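Local coordinates for integron Cassette Protein Hfx_Cass5 (Unidentified, PDB 3IF4), which is of unknown function but is encoded on a mobile integron gene cassette, probably has a novel fold and pairs with a second copy of itself, at residues A[76-84]-A[109-119]. Residues are numbered along the deposited sequence; the frame is centred on the assembly and turned at random.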
loop_
_atom_site.group_PDB
_atom_site.type_symbol
_atom_site.label_atom_id
_atom_site.label_comp_id
_atom_site.label_asym_id
_atom_site.label_seq_id
_atom_site.Cartn_x
_atom_site.Cartn_y
_atom_site.Cartn_z
ATOM N N TYR A 76 -4.843 12.219 -1.758
ATOM C CA TYR A 76 -6.226 12.114 -1.297
ATOM C C TYR A 76 -7.194 11.847 -2.448
ATOM O O TYR A 76 -8.114 11.045 -2.313
ATOM C CB TYR A 76 -6.642 13.351 -0.494
ATOM C CG TYR A 76 -6.119 13.326 0.931
ATOM C CD1 TYR A 76 -6.620 12.419 1.853
ATOM C CD2 TYR A 76 -5.115 14.197 1.343
ATOM C CE1 TYR A 76 -6.141 12.377 3.148
ATOM C CE2 TYR A 76 -4.631 14.171 2.643
ATOM C CZ TYR A 76 -5.148 13.259 3.538
ATOM O OH TYR A 76 -4.677 13.225 4.826
ATOM N N ALA A 77 -6.977 12.508 -3.580
ATOM C CA ALA A 77 -7.791 12.261 -4.763
ATOM C C ALA A 77 -7.762 10.777 -5.114
ATOM O O ALA A 77 -8.809 10.144 -5.256
ATOM C CB ALA A 77 -7.299 13.091 -5.936
ATOM N N GLN A 78 -6.558 10.224 -5.245
ATOM C CA GLN A 78 -6.401 8.813 -5.576
ATOM C C GLN A 78 -7.100 7.944 -4.547
ATOM O O GLN A 78 -7.822 7.012 -4.901
ATOM C CB GLN A 78 -4.928 8.424 -5.631
ATOM C CG GLN A 78 -4.144 9.051 -6.761
ATOM C CD GLN A 78 -2.676 8.652 -6.718
ATOM O OE1 GLN A 78 -1.791 9.473 -6.957
ATOM N NE2 GLN A 78 -2.414 7.386 -6.395
ATOM N N TRP A 79 -6.881 8.240 -3.269
ATOM C CA TRP A 79 -7.515 7.454 -2.220
ATOM C C TRP A 79 -9.039 7.521 -2.292
ATOM O O TRP A 79 -9.712 6.519 -2.062
ATOM C CB TRP A 79 -6.969 7.797 -0.831
ATOM C CG TRP A 79 -5.747 6.972 -0.533
ATOM C CD1 TRP A 79 -4.446 7.400 -0.498
ATOM C CD2 TRP A 79 -5.709 5.557 -0.288
ATOM N NE1 TRP A 79 -3.607 6.340 -0.235
ATOM C CE2 TRP A 79 -4.355 5.200 -0.100
ATOM C CE3 TRP A 79 -6.685 4.561 -0.212
ATOM C CZ2 TRP A 79 -3.958 3.893 0.171
ATOM C CZ3 TRP A 79 -6.289 3.262 0.057
ATOM C CH2 TRP A 79 -4.935 2.940 0.245
ATOM N N LEU A 80 -9.586 8.679 -2.649
ATOM C CA LEU A 80 -11.031 8.773 -2.815
ATOM C C LEU A 80 -11.451 7.867 -3.965
ATOM O O LEU A 80 -12.407 7.109 -3.849
ATOM C CB LEU A 80 -11.475 10.215 -3.053
ATOM C CG LEU A 80 -12.977 10.433 -3.250
ATOM C CD1 LEU A 80 -13.475 11.517 -2.335
ATOM C CD2 LEU A 80 -13.295 10.762 -4.704
ATOM N N GLN A 81 -10.710 7.914 -5.065
ATOM C CA GLN A 81 -11.029 7.055 -6.199
ATOM C C GLN A 81 -10.904 5.585 -5.810
ATOM O O GLN A 81 -11.715 4.751 -6.209
ATOM C CB GLN A 81 -10.127 7.373 -7.387
ATOM C CG GLN A 81 -10.389 8.731 -8.009
ATOM C CD GLN A 81 -9.372 9.080 -9.075
ATOM O OE1 GLN A 81 -8.242 8.586 -9.056
ATOM N NE2 GLN A 81 -9.763 9.940 -10.009
ATOM N N GLN A 82 -9.880 5.279 -5.019
ATOM C CA GLN A 82 -9.664 3.926 -4.517
ATOM C C GLN A 82 -10.863 3.478 -3.683
ATOM O O GLN A 82 -11.346 2.355 -3.815
ATOM C CB GLN A 82 -8.379 3.875 -3.678
ATOM C CG GLN A 82 -8.042 2.503 -3.119
ATOM C CD GLN A 82 -7.409 1.598 -4.152
ATOM O OE1 GLN A 82 -7.539 1.825 -5.360
ATOM N NE2 GLN A 82 -6.713 0.565 -3.687
ATOM N N ILE A 83 -11.341 4.372 -2.824
ATOM C CA ILE A 83 -12.499 4.088 -1.990
ATOM C C ILE A 83 -13.747 3.871 -2.833
ATOM O O ILE A 83 -14.488 2.922 -2.613
ATOM C CB ILE A 83 -12.736 5.191 -0.951
ATOM C CG1 ILE A 83 -11.606 5.178 0.083
ATOM C CG2 ILE A 83 -14.079 4.998 -0.257
ATOM C CD1 ILE A 83 -11.644 6.326 1.037
ATOM N N PHE A 84 -13.976 4.741 -3.806
ATOM C CA PHE A 84 -15.123 4.565 -4.687
ATOM C C PHE A 84 -15.006 3.229 -5.422
ATOM O O PHE A 84 -16.004 2.535 -5.632
ATOM C CB PHE A 84 -15.229 5.722 -5.687
ATOM C CG PHE A 84 -15.908 6.949 -5.135
ATOM C CD1 PHE A 84 -15.780 7.292 -3.793
ATOM C CD2 PHE A 84 -16.659 7.775 -5.965
ATOM C CE1 PHE A 84 -16.402 8.427 -3.283
ATOM C CE2 PHE A 84 -17.275 8.908 -5.468
ATOM C CZ PHE A 84 -17.142 9.238 -4.121
ATOM N N LEU A 109 -8.415 21.209 -1.397
ATOM C CA LEU A 109 -8.537 19.757 -1.355
ATOM C C LEU A 109 -9.967 19.357 -1.683
ATOM O O LEU A 109 -10.217 18.366 -2.371
ATOM C CB LEU A 109 -8.172 19.239 0.030
ATOM C CG LEU A 109 -8.211 17.722 0.176
ATOM C CD1 LEU A 109 -7.524 17.081 -1.006
ATOM C CD2 LEU A 109 -7.552 17.298 1.480
ATOM N N ARG A 110 -10.905 20.152 -1.185
ATOM C CA ARG A 110 -12.322 19.907 -1.402
ATOM C C ARG A 110 -12.656 20.008 -2.888
ATOM O O ARG A 110 -13.417 19.197 -3.417
ATOM C CB ARG A 110 -13.136 20.904 -0.584
ATOM C CG ARG A 110 -14.493 20.415 -0.133
ATOM C CD ARG A 110 -15.596 21.016 -0.975
ATOM N NE ARG A 110 -16.787 21.323 -0.187
ATOM C CZ ARG A 110 -17.946 21.690 -0.720
ATOM N NH1 ARG A 110 -18.061 21.782 -2.036
ATOM N NH2 ARG A 110 -18.989 21.955 0.055
ATOM N N ALA A 111 -12.075 20.996 -3.564
ATOM C CA ALA A 111 -12.270 21.134 -5.004
ATOM C C ALA A 111 -11.665 19.935 -5.728
ATOM O O ALA A 111 -12.314 19.287 -6.547
ATOM C CB ALA A 111 -11.650 22.423 -5.507
ATOM N N GLU A 112 -10.415 19.640 -5.402
ATOM C CA GLU A 112 -9.702 18.551 -6.047
ATOM C C GLU A 112 -10.384 17.204 -5.800
ATOM O O GLU A 112 -10.408 16.340 -6.679
ATOM C CB GLU A 112 -8.261 18.519 -5.554
ATOM C CG GLU A 112 -7.320 17.757 -6.451
ATOM C CD GLU A 112 -5.884 17.921 -6.021
ATOM O OE1 GLU A 112 -5.506 19.053 -5.649
ATOM O OE2 GLU A 112 -5.137 16.918 -6.049
ATOM N N LEU A 113 -10.939 17.023 -4.606
ATOM C CA LEU A 113 -11.629 15.778 -4.293
ATOM C C LEU A 113 -12.905 15.695 -5.109
ATOM O O LEU A 113 -13.302 14.620 -5.562
ATOM C CB LEU A 113 -11.926 15.661 -2.794
ATOM C CG LEU A 113 -10.724 15.307 -1.910
ATOM C CD1 LEU A 113 -11.151 15.138 -0.460
ATOM C CD2 LEU A 113 -10.036 14.043 -2.407
ATOM N N THR A 114 -13.537 16.844 -5.311
ATOM C CA THR A 114 -14.749 16.901 -6.113
ATOM C C THR A 114 -14.463 16.461 -7.542
ATOM O O THR A 114 -15.211 15.670 -8.120
ATOM C CB THR A 114 -15.347 18.312 -6.125
ATOM O OG1 THR A 114 -15.810 18.639 -4.809
ATOM C CG2 THR A 114 -16.514 18.384 -7.100
ATOM N N HIS A 115 -13.372 16.970 -8.105
ATOM C CA HIS A 115 -13.011 16.644 -9.480
ATOM C C HIS A 115 -12.587 15.184 -9.627
ATOM O O HIS A 115 -12.894 14.541 -10.630
ATOM C CB HIS A 115 -11.903 17.567 -9.983
ATOM C CG HIS A 115 -11.531 17.334 -11.414
ATOM N ND1 HIS A 115 -10.566 16.430 -11.794
ATOM C CD2 HIS A 115 -12.004 17.886 -12.557
ATOM C CE1 HIS A 115 -10.454 16.436 -13.112
ATOM N NE2 HIS A 115 -11.314 17.310 -13.597
ATOM N N ALA A 116 -11.883 14.671 -8.622
ATOM C CA ALA A 116 -11.420 13.289 -8.640
ATOM C C ALA A 116 -12.594 12.316 -8.646
ATOM O O ALA A 116 -12.501 11.219 -9.196
ATOM C CB ALA A 116 -10.511 13.019 -7.450
ATOM N N ALA A 117 -13.699 12.725 -8.030
ATOM C CA ALA A 117 -14.894 11.891 -7.964
ATOM C C ALA A 117 -15.672 11.939 -9.275
ATOM O O ALA A 117 -16.473 11.052 -9.565
ATOM C CB ALA A 117 -15.777 12.322 -6.804
ATOM N N ALA A 118 -15.429 12.982 -10.063
ATOM C CA ALA A 118 -16.105 13.148 -11.344
ATOM C C ALA A 118 -15.349 12.440 -12.462
ATOM O O ALA A 118 -15.948 11.765 -13.300
ATOM C CB ALA A 118 -16.276 14.625 -11.666
ATOM N N ALA A 119 -14.030 12.600 -12.471
ATOM C CA ALA A 119 -13.188 11.978 -13.486
ATOM C C ALA A 119 -13.004 10.489 -13.211
ATOM O O ALA A 119 -12.018 9.886 -13.636
ATOM C CB ALA A 119 -11.839 12.676 -13.558
ATOM O OXT ALA A 119 -13.826 9.875 -12.519
#
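A77 and A116 meet methyl to methyl, CB to CB at 3.6 Å, and these small residues let two helix segments, 76-84 and 109-118, come within 8.8 Å axis to axis. They run roughly the same way, crossing at -39°. Beside the alanine pair, L113 has CG anti to its carbonyl carbon and lays CD2 against the backbone where Y76 joins A77, 3.6 Å from Y76 O and close to the CB atoms of Y76 and L80. One turn along, L80 answers from the facing helix. Its CG stands anti to the backbone N (chi1 180°), which carries CD2 across to A117 CB at 3.6 Å; the same methyl also lies over one face of the F84 ring, offset toward the rim. F84 comes to A117 as well, CE2 approaching CB at 4.0 Å. At the other end L109 and Y76 cross at about a right angle, with L109 CD2 lying obliquely 3.9 Å from Y76 CD2.

The single hydrogen bond across the pair is made by Q81, whose extended chain runs to A116, where NE2 donates to the carbonyl O at 3.1 Å. The bond is fairly straight (160°), meets a lone pair in the carbonyl plane, and lies nearly in the amide plane of Q81. A leucine here would remove that donor and would probably leave A116 O, near the C-terminal end of its helix, without its cross-helix mate.

This is alanine-mediated close packing of two roughly parallel helices, and the pair borders strand 101-103, whose W102 packs against L113. On the dimer side, Y76 OH bonds to G36 O of the second subunit, and L109 packs on I32, at the end of that subunit's strand 23-32.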